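Local coordinates for protein LbpB B-lobe (Moraxella bovis, PDB 3UAQ) that probably binds host lactoferrin as part of a surface lipoprotein of the bacterial iron-uptake machinery, at residues Arg185-Ser189 / Lys292-Leu296; Gly234-Phe240 / Gly251-Lys256. All blocks are in the same frame, centred on the assembly; numbering follows the deposited sequence.

Contact 1: residues Arg185-Ser189 / Lys292-Leu296; sequences RERES and KSSFL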
loop_
_atom_site.group_PDB
_atom_site.type_symbol
_atom_site.label_atom_id
_atom_site.label_comp_id
_atom_site.label_asym_id
_atom_site.label_seq_id
_atom_site.Cartn_x
_atom_site.Cartn_y
_atom_site.Cartn_z
ATOM N N ARG A 185 -32.732 5.193 -3.243
ATOM C CA ARG A 185 -32.897 6.584 -3.635
ATOM C C ARG A 185 -33.407 7.366 -2.434
ATOM O O ARG A 185 -32.938 8.470 -2.144
ATOM C CB ARG A 185 -33.898 6.694 -4.791
ATOM C CG ARG A 185 -33.636 7.851 -5.762
ATOM C CD ARG A 185 -34.873 8.709 -5.980
ATOM N NE ARG A 185 -36.102 7.951 -5.769
ATOM C CZ ARG A 185 -37.307 8.500 -5.661
ATOM N NH1 ARG A 185 -37.448 9.817 -5.751
ATOM N NH2 ARG A 185 -38.368 7.729 -5.461
ATOM N N GLU A 186 -34.370 6.772 -1.733
ATOM C CA GLU A 186 -35.019 7.423 -0.601
ATOM C C GLU A 186 -35.044 6.529 0.634
ATOM O O GLU A 186 -35.713 5.494 0.649
ATOM C CB GLU A 186 -36.445 7.844 -0.969
ATOM C CG GLU A 186 -36.551 9.219 -1.607
ATOM C CD GLU A 186 -37.986 9.697 -1.690
ATOM O OE1 GLU A 186 -38.883 8.976 -1.201
ATOM O OE2 GLU A 186 -38.219 10.791 -2.239
ATOM N N ARG A 187 -34.321 6.945 1.673
ATOM C CA ARG A 187 -34.217 6.157 2.901
ATOM C C ARG A 187 -35.013 6.729 4.071
ATOM O O ARG A 187 -35.692 5.989 4.785
ATOM C CB ARG A 187 -32.758 5.999 3.329
ATOM C CG ARG A 187 -31.950 5.051 2.466
ATOM C CD ARG A 187 -30.541 4.898 3.005
ATOM N NE ARG A 187 -29.657 4.270 2.027
ATOM C CZ ARG A 187 -29.378 2.971 1.998
ATOM N NH1 ARG A 187 -29.913 2.155 2.897
ATOM N NH2 ARG A 187 -28.563 2.485 1.070
ATOM N N GLU A 188 -34.912 8.038 4.283
ATOM C CA GLU A 188 -35.589 8.672 5.406
ATOM C C GLU A 188 -36.343 9.905 4.951
ATOM O O GLU A 188 -35.975 10.551 3.966
ATOM C CB GLU A 188 -34.606 8.999 6.534
ATOM C CG GLU A 188 -34.122 7.766 7.300
ATOM C CD GLU A 188 -35.252 7.007 7.976
ATOM O OE1 GLU A 188 -36.268 7.639 8.343
ATOM O OE2 GLU A 188 -35.121 5.776 8.143
ATOM N N SER A 189 -37.408 10.221 5.676
ATOM C CA SER A 189 -38.377 11.191 5.195
ATOM C C SER A 189 -38.746 12.212 6.259
ATOM O O SER A 189 -39.217 13.309 5.945
ATOM C CB SER A 189 -39.627 10.459 4.708
ATOM O OG SER A 189 -40.382 11.267 3.828
ATOM N N LYS A 292 -31.916 2.425 15.619
ATOM C CA LYS A 292 -32.813 3.534 15.322
ATOM C C LYS A 292 -32.294 4.397 14.172
ATOM O O LYS A 292 -31.165 4.895 14.212
ATOM C CB LYS A 292 -33.048 4.390 16.572
ATOM C CG LYS A 292 -33.930 5.612 16.333
ATOM C CD LYS A 292 -33.162 6.916 16.567
ATOM C CE LYS A 292 -34.011 8.140 16.223
ATOM N NZ LYS A 292 -35.301 8.166 16.967
ATOM N N SER A 293 -33.118 4.547 13.138
ATOM C CA SER A 293 -32.859 5.506 12.071
ATOM C C SER A 293 -34.074 6.401 11.892
ATOM O O SER A 293 -35.205 5.918 11.800
ATOM C CB SER A 293 -32.543 4.808 10.750
ATOM O OG SER A 293 -32.677 5.719 9.671
ATOM N N SER A 294 -33.833 7.705 11.862
ATOM C CA SER A 294 -34.884 8.677 11.619
ATOM C C SER A 294 -34.359 9.702 10.637
ATOM O O SER A 294 -33.215 9.618 10.198
ATOM C CB SER A 294 -35.295 9.365 12.919
ATOM O OG SER A 294 -34.308 10.292 13.345
ATOM N N PHE A 295 -35.198 10.669 10.293
ATOM C CA PHE A 295 -34.801 11.714 9.369
ATOM C C PHE A 295 -33.736 12.618 9.993
ATOM O O PHE A 295 -32.847 13.126 9.302
ATOM C CB PHE A 295 -36.024 12.527 8.949
ATOM C CG PHE A 295 -35.713 13.626 7.978
ATOM C CD1 PHE A 295 -35.720 13.384 6.617
ATOM C CD2 PHE A 295 -35.408 14.904 8.425
ATOM C CE1 PHE A 295 -35.429 14.400 5.713
ATOM C CE2 PHE A 295 -35.118 15.922 7.527
ATOM C CZ PHE A 295 -35.129 15.669 6.169
ATOM N N LEU A 296 -33.830 12.814 11.304
ATOM C CA LEU A 296 -32.886 13.664 12.017
ATOM C C LEU A 296 -31.810 12.823 12.698
ATOM O O LEU A 296 -30.758 13.339 13.069
ATOM C CB LEU A 296 -33.627 14.543 13.023
ATOM C CG LEU A 296 -34.692 15.438 12.369
ATOM C CD1 LEU A 296 -35.903 15.648 13.267
ATOM C CD2 LEU A 296 -34.106 16.770 11.925
#
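E188 turns its side chain toward the 292-296 segment and accounts for the largest share of the surface buried here, with F295 second and S189 and S293 behind. Its one hydrogen bond across the contact comes from S293: the hydroxyl OG donates to E188 OE2 over 2.9 Å, reaching the oxygen from above the carboxylate plane, 56° out of it. A bend at chi2 (-61°) folds the glutamate chain, so that CG passes 3.6 Å from S294 O while the carboxylate comes to S293. The S294 hydroxyl is engaged within its own loop, by the backbone N of E297. Both segments are loops of the barrel domain, one following strand 170-184 and the other strand 281-288, and they meet at the protein surface. Here the chain makes a classic beta bulge, R187 and E188 both facing F200, and the second of these carries the contact. F295, its CG anti to the backbone N, brings its ring obliquely against the backbone at S189, CD1 nearest S189 C. The backbone carbonyl of E188 lies at the ring edge, near its plane. The same ring meets that of F200, the two planes standing at about 70°.

Contact 2: residues Gly234-Phe240 / Gly251-Lys256; sequences GNHRAVF and GTLSTK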
loop_
_atom_site.group_PDB
_atom_site.type_symbol
_atom_site.label_atom_id
_atom_site.label_comp_id
_atom_site.label_asym_id
_atom_site.label_seq_id
_atom_site.Cartn_x
_atom_site.Cartn_y
_atom_site.Cartn_z
ATOM N N GLY A 234 -8.562 4.332 8.225
ATOM C CA GLY A 234 -8.207 4.420 9.632
ATOM C C GLY A 234 -9.248 5.111 10.491
ATOM O O GLY A 234 -8.961 5.485 11.630
ATOM N N ASN A 235 -10.452 5.284 9.957
ATOM C CA ASN A 235 -11.531 5.877 10.736
ATOM C C ASN A 235 -12.514 4.824 11.252
ATOM O O ASN A 235 -13.532 5.153 11.878
ATOM C CB ASN A 235 -12.270 6.941 9.923
ATOM C CG ASN A 235 -11.330 7.914 9.245
ATOM O OD1 ASN A 235 -10.633 8.688 9.905
ATOM N ND2 ASN A 235 -11.312 7.886 7.917
ATOM N N HIS A 236 -12.201 3.557 10.991
ATOM C CA HIS A 236 -13.059 2.468 11.436
ATOM C C HIS A 236 -12.297 1.454 12.284
ATOM O O HIS A 236 -11.472 0.681 11.784
ATOM C CB HIS A 236 -13.762 1.827 10.238
ATOM C CG HIS A 236 -14.525 2.814 9.414
ATOM N ND1 HIS A 236 -13.928 3.587 8.441
ATOM C CD2 HIS A 236 -15.823 3.199 9.456
ATOM C CE1 HIS A 236 -14.831 4.385 7.899
ATOM N NE2 HIS A 236 -15.990 4.170 8.498
ATOM N N ARG A 237 -12.570 1.484 13.584
ATOM C CA ARG A 237 -11.782 0.723 14.543
ATOM C C ARG A 237 -12.428 -0.615 14.872
ATOM O O ARG A 237 -13.651 -0.707 15.005
ATOM C CB ARG A 237 -11.586 1.535 15.826
ATOM C CG ARG A 237 -10.801 0.810 16.903
ATOM C CD ARG A 237 -10.448 1.740 18.052
ATOM N NE ARG A 237 -9.068 1.544 18.489
ATOM C CZ ARG A 237 -8.713 1.110 19.695
ATOM N NH1 ARG A 237 -9.640 0.835 20.604
ATOM N NH2 ARG A 237 -7.430 0.959 19.996
ATOM N N ALA A 238 -11.603 -1.650 15.004
ATOM C CA ALA A 238 -12.090 -2.971 15.392
ATOM C C ALA A 238 -11.336 -3.440 16.629
ATOM O O ALA A 238 -10.121 -3.284 16.714
ATOM C CB ALA A 238 -11.927 -3.969 14.250
ATOM N N VAL A 239 -12.063 -3.993 17.594
ATOM C CA VAL A 239 -11.436 -4.554 18.785
ATOM C C VAL A 239 -12.031 -5.924 19.086
ATOM O O VAL A 239 -13.237 -6.123 18.953
ATOM C CB VAL A 239 -11.587 -3.616 20.005
ATOM C CG1 VAL A 239 -12.123 -4.372 21.214
ATOM C CG2 VAL A 239 -10.253 -2.953 20.327
ATOM N N PHE A 240 -11.187 -6.873 19.480
ATOM C CA PHE A 240 -11.660 -8.240 19.693
ATOM C C PHE A 240 -11.107 -8.851 20.970
ATOM O O PHE A 240 -9.992 -8.531 21.392
ATOM C CB PHE A 240 -11.286 -9.134 18.506
ATOM C CG PHE A 240 -11.684 -8.574 17.177
ATOM C CD1 PHE A 240 -10.797 -7.796 16.446
ATOM C CD2 PHE A 240 -12.945 -8.818 16.656
ATOM C CE1 PHE A 240 -11.163 -7.271 15.210
ATOM C CE2 PHE A 240 -13.317 -8.297 15.420
ATOM C CZ PHE A 240 -12.424 -7.521 14.697
ATOM N N GLY A 251 -16.207 -8.612 20.658
ATOM C CA GLY A 251 -15.566 -7.416 20.153
ATOM C C GLY A 251 -16.507 -6.318 19.709
ATOM O O GLY A 251 -17.727 -6.492 19.674
ATOM N N THR A 252 -15.923 -5.176 19.364
ATOM C CA THR A 252 -16.696 -4.000 19.011
ATOM C C THR A 252 -16.071 -3.270 17.827
ATOM O O THR A 252 -14.849 -3.118 17.753
ATOM C CB THR A 252 -16.794 -3.046 20.209
ATOM O OG1 THR A 252 -17.247 -3.775 21.359
ATOM C CG2 THR A 252 -17.748 -1.884 19.918
ATOM N N LEU A 253 -16.920 -2.831 16.900
ATOM C CA LEU A 253 -16.481 -2.028 15.762
ATOM C C LEU A 253 -17.070 -0.632 15.900
ATOM O O LEU A 253 -18.286 -0.476 16.025
ATOM C CB LEU A 253 -16.954 -2.643 14.449
ATOM C CG LEU A 253 -17.044 -4.164 14.411
ATOM C CD1 LEU A 253 -17.771 -4.633 13.152
ATOM C CD2 LEU A 253 -15.659 -4.782 14.509
ATOM N N SER A 254 -16.209 0.378 15.882
ATOM C CA SER A 254 -16.648 1.754 16.068
ATOM C C SER A 254 -16.157 2.633 14.931
ATOM O O SER A 254 -15.325 2.215 14.123
ATOM C CB SER A 254 -16.164 2.300 17.415
ATOM O OG SER A 254 -15.178 1.456 17.990
ATOM N N THR A 255 -16.681 3.850 14.868
ATOM C CA THR A 255 -16.281 4.788 13.831
ATOM C C THR A 255 -15.766 6.075 14.448
ATOM O O THR A 255 -16.367 6.618 15.384
ATOM C CB THR A 255 -17.445 5.124 12.888
ATOM O OG1 THR A 255 -17.972 3.916 12.323
ATOM C CG2 THR A 255 -16.972 6.053 11.763
ATOM N N LYS A 256 -14.641 6.552 13.927
ATOM C CA LYS A 256 -14.115 7.853 14.313
ATOM C C LYS A 256 -14.894 8.969 13.624
ATOM O O LYS A 256 -14.916 9.057 12.395
ATOM C CB LYS A 256 -12.626 7.967 13.965
ATOM C CG LYS A 256 -12.193 9.372 13.571
ATOM C CD LYS A 256 -10.678 9.549 13.633
ATOM C CE LYS A 256 -9.952 8.432 12.918
ATOM N NZ LYS A 256 -8.636 8.888 12.378
#
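Strands 236-240 and 251-256 run antiparallel at 175°, their axes 4.6 Å apart at closest approach, and form a regular two-stranded ladder. R237 with S254 and V239 with T252 are the hydrogen-bonded pairs, each joined by reciprocal N-H to O bonds; in the first, R237 N meets S254 O at 2.9 Å. H236 with T255, A238 with L253 and F240 with G251 are the non-hydrogen-bonded pairs between and beyond them. One further bond, from K256 N to N235 O (2.7 Å, 169° at the hydrogen), extends the ladder beyond the N-terminal start of strand 236-240. At F240 and G251 the backbones come together, their CA atoms 4.0 Å apart, with G251 CA also close to V239 O.

H236, A238, F240, L253 and T255 share one face of the ladder. L253 supplies its apolar link, the CD2 methyl lying 3.8 Å from A238 CB and 4.2 Å from F240 CZ. The H236 and T255 side chains run abreast off this face, with imidazole CD2 3.7 Å from T255 OG1; the ring's NE2 is hydrogen-bonded to E223. R237, V239, T252 and S254 occupy the other face, where T252 OG1 is hydrogen-bonded to D272. K256, bent at chi3 (49°), folds back across N235 and brings its CE beside N235 OD1, whose hydrogen bond comes from Q228 NE2.

The two strands form a beta hairpin within the antiparallel barrel sheet: strand 170-184 pairs with the first and strand 266-278 with the second. W177 donates to S254 O and touches L253 and T255, while F325 and L321 of strand 320-326 pack against L253 and F240.

Overall arrangement
Contacts 1 and 2 illustrate how a single barrel domain combines regular strand pairing with irregular loop closure. Both belong to the beta-barrel part of this lobe, which resembles that of Tf-binding protein B, and the whole hairpin of contact 2 falls in sequence between the two segments of contact 1. Their centres are 24 Å apart and their nearest atoms about 13 Å, so they do not touch. Strand 170-184 connects them: it leads into the 185-189 segment and also pairs with strand 236-243 of the hairpin. Contact 1 lies farther from the chain centre, about 20 Å against 13 Å for contact 2. Neither contact is touched by the other protein chain of the assembly.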